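Local atomic coordinates of MstE (Scytonema sp. PCC 10023, PDB entry 6SBF), a protein that acts as a monodomain class II (type II) terpene cyclase, assembling complex isoprenoid scaffolds and probably serving merosterol biosynthesis. Residues Val167-Trp172 and Ile313-Arg319. The protein carries 1 engineered substitution. Numbering follows the deposited sequence.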
loop_
_atom_site.group_PDB
_atom_site.type_symbol
_atom_site.label_atom_id
_atom_site.label_comp_id
_atom_site.label_asym_id
_atom_site.label_seq_id
_atom_site.Cartn_x
_atom_site.Cartn_y
_atom_site.Cartn_z
ATOM N N VAL A 167 -21.938 19.971 -1.930
ATOM C CA VAL A 167 -20.508 19.962 -1.484
ATOM C C VAL A 167 -19.602 19.387 -2.630
ATOM O O VAL A 167 -19.977 18.456 -3.398
ATOM C CB VAL A 167 -20.357 19.211 -0.142
ATOM C CG1 VAL A 167 -18.997 18.552 0.027
ATOM C CG2 VAL A 167 -20.672 20.131 1.038
ATOM N N SER A 168 -18.406 19.940 -2.818
ATOM C CA SER A 168 -17.429 19.517 -3.870
ATOM C C SER A 168 -16.990 18.091 -3.551
ATOM O O SER A 168 -16.694 17.812 -2.389
ATOM C CB SER A 168 -16.244 20.419 -3.911
ATOM O OG SER A 168 -15.231 19.909 -4.813
ATOM N N PHE A 169 -16.894 17.250 -4.571
ATOM C CA PHE A 169 -16.130 15.968 -4.480
ATOM C C PHE A 169 -14.778 16.036 -5.195
ATOM O O PHE A 169 -14.150 14.993 -5.458
ATOM C CB PHE A 169 -16.980 14.804 -4.968
ATOM C CG PHE A 169 -17.929 14.296 -3.905
ATOM C CD1 PHE A 169 -18.830 15.108 -3.247
ATOM C CD2 PHE A 169 -17.851 13.013 -3.487
ATOM C CE1 PHE A 169 -19.679 14.582 -2.278
ATOM C CE2 PHE A 169 -18.681 12.480 -2.527
ATOM C CZ PHE A 169 -19.587 13.269 -1.907
ATOM N N GLN A 170 -14.266 17.221 -5.475
ATOM C CA GLN A 170 -13.022 17.381 -6.276
ATOM C C GLN A 170 -11.804 16.887 -5.498
ATOM O O GLN A 170 -10.757 16.630 -6.142
ATOM C CB GLN A 170 -12.868 18.832 -6.716
ATOM C CG GLN A 170 -13.890 19.177 -7.777
ATOM C CD GLN A 170 -13.880 18.134 -8.877
ATOM O OE1 GLN A 170 -12.877 17.926 -9.583
ATOM N NE2 GLN A 170 -15.000 17.477 -9.059
ATOM N N GLY A 171 -11.871 16.775 -4.170
ATOM C CA GLY A 171 -10.816 16.110 -3.390
ATOM C C GLY A 171 -10.769 14.618 -3.683
ATOM O O GLY A 171 -9.719 14.116 -4.137
ATOM N N TRP A 172 -11.893 13.944 -3.481
ATOM C CA TRP A 172 -11.926 12.483 -3.678
ATOM C C TRP A 172 -11.793 12.087 -5.154
ATOM O O TRP A 172 -11.466 10.913 -5.407
ATOM C CB TRP A 172 -13.233 11.955 -3.126
ATOM C CG TRP A 172 -13.323 11.947 -1.647
ATOM C CD1 TRP A 172 -12.405 12.387 -0.739
ATOM C CD2 TRP A 172 -14.464 11.525 -0.892
ATOM N NE1 TRP A 172 -12.900 12.233 0.529
ATOM C CE2 TRP A 172 -14.145 11.687 0.464
ATOM C CE3 TRP A 172 -15.678 10.976 -1.257
ATOM C CZ2 TRP A 172 -15.007 11.314 1.481
ATOM C CZ3 TRP A 172 -16.538 10.634 -0.249
ATOM C CH2 TRP A 172 -16.219 10.809 1.097
ATOM N N ILE A 313 -9.611 9.822 5.987
ATOM C CA ILE A 313 -10.799 10.148 5.205
ATOM C C ILE A 313 -10.864 11.666 5.151
ATOM O O ILE A 313 -11.447 12.323 6.015
ATOM C CB ILE A 313 -12.048 9.548 5.821
ATOM C CG1 ILE A 313 -11.874 8.041 6.082
ATOM C CG2 ILE A 313 -13.194 9.901 4.885
ATOM C CD1 ILE A 313 -11.412 7.184 4.862
ATOM N N PRO A 314 -10.286 12.310 4.101
ATOM C CA PRO A 314 -10.429 13.749 3.981
ATOM C C PRO A 314 -11.878 14.087 3.678
ATOM O O PRO A 314 -12.622 13.261 3.173
ATOM C CB PRO A 314 -9.568 14.114 2.773
ATOM C CG PRO A 314 -8.633 12.898 2.606
ATOM C CD PRO A 314 -9.545 11.748 2.970
ATOM N N TYR A 315 -12.246 15.330 3.958
ATOM C CA TYR A 315 -13.526 15.829 3.424
ATOM C C TYR A 315 -13.507 15.685 1.907
ATOM O O TYR A 315 -12.450 15.822 1.261
ATOM C CB TYR A 315 -13.750 17.281 3.841
ATOM C CG TYR A 315 -14.163 17.451 5.275
ATOM C CD1 TYR A 315 -13.231 17.589 6.279
ATOM C CD2 TYR A 315 -15.497 17.423 5.631
ATOM C CE1 TYR A 315 -13.596 17.716 7.608
ATOM C CE2 TYR A 315 -15.881 17.549 6.955
ATOM C CZ TYR A 315 -14.927 17.718 7.950
ATOM O OH TYR A 315 -15.306 17.857 9.261
ATOM N N PRO A 316 -14.671 15.422 1.282
ATOM C CA PRO A 316 -14.737 15.196 -0.158
ATOM C C PRO A 316 -14.174 16.337 -1.003
ATOM O O PRO A 316 -13.721 16.080 -2.125
ATOM C CB PRO A 316 -16.196 14.883 -0.521
ATOM C CG PRO A 316 -16.834 14.667 0.794
ATOM C CD PRO A 316 -15.986 15.240 1.910
ATOM N N PHE A 317 -14.174 17.561 -0.471
ATOM C CA PHE A 317 -13.807 18.750 -1.252
ATOM C C PHE A 317 -12.316 18.986 -1.133
ATOM O O PHE A 317 -11.816 19.941 -1.791
ATOM C CB PHE A 317 -14.589 19.974 -0.717
ATOM C CG PHE A 317 -14.466 20.280 0.771
ATOM C CD1 PHE A 317 -13.288 20.801 1.291
ATOM C CD2 PHE A 317 -15.526 20.008 1.658
ATOM C CE1 PHE A 317 -13.169 21.052 2.661
ATOM C CE2 PHE A 317 -15.399 20.215 3.022
ATOM C CZ PHE A 317 -14.213 20.753 3.518
ATOM N N ASP A 318 -11.659 18.269 -0.223
ATOM C CA ASP A 318 -10.290 18.625 0.213
ATOM C C ASP A 318 -9.244 18.065 -0.761
ATOM O O ASP A 318 -8.983 16.869 -0.718
ATOM C CB ASP A 318 -10.028 18.126 1.621
ATOM C CG ASP A 318 -8.746 18.729 2.172
ATOM O OD1 ASP A 318 -8.052 19.481 1.395
ATOM O OD2 ASP A 318 -8.407 18.395 3.344
ATOM N N ARG A 319 -8.671 18.897 -1.631
ATOM C CA ARG A 319 -7.555 18.463 -2.525
ATOM C C ARG A 319 -6.223 18.334 -1.784
ATOM O O ARG A 319 -5.286 17.790 -2.388
ATOM C CB ARG A 319 -7.407 19.395 -3.702
ATOM C CG ARG A 319 -8.616 19.448 -4.617
ATOM C CD ARG A 319 -8.215 20.082 -5.935
ATOM N NE ARG A 319 -9.306 20.450 -6.834
ATOM C CZ ARG A 319 -10.204 21.381 -6.578
ATOM N NH1 ARG A 319 -10.155 22.053 -5.453
ATOM N NH2 ARG A 319 -11.153 21.630 -7.451
HETATM O O HOH W 1 -9.683 17.677 -8.330
HETATM O O HOH W 2 -11.192 20.152 -9.774
#
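Pro-316, in the type I beta turn Tyr-315 to Asp-318, lies between the rings of Phe-169 and Trp-172 and makes CH-pi contacts to both, joining two loops of the alpha6-alpha6 barrel cyclase, one before helix 177-183, the other after strand 311-313. Pro-316 CB stands over the centre of the Phe-169 ring, 3.7 Å from its centroid, while Pro-316 CA sits 3.5 Å from the centroid of the five-membered ring of Trp-172. The indole is also held at its edge: Trp-172 NE1 donates to Pro-314 O (2.9 Å), which it meets from above the carbonyl plane, 45° out of it. A phenylalanine in place of Trp-172 would probably leave Pro-314 O without this donor and weaken the grip on Pro-316. Pro-316 O takes two backbone bonds, a 3.1 Å one from Trp-172 N and a weak one from Gly-171 N; Gly-171 CA lies 3.3 Å from Asp-318 O. Helix 152-158 packs against both rings through Ile-155. The Arg-319 chain, extended from CG to NE (chi2 -164°), brings one guanidinium face under Gln-170 CB, 3.4 Å from Arg-319 NH2. Water 2 bridges their ends, accepting from Arg-319 NH2 and donating to Gln-170 OE1, both at 2.8 Å.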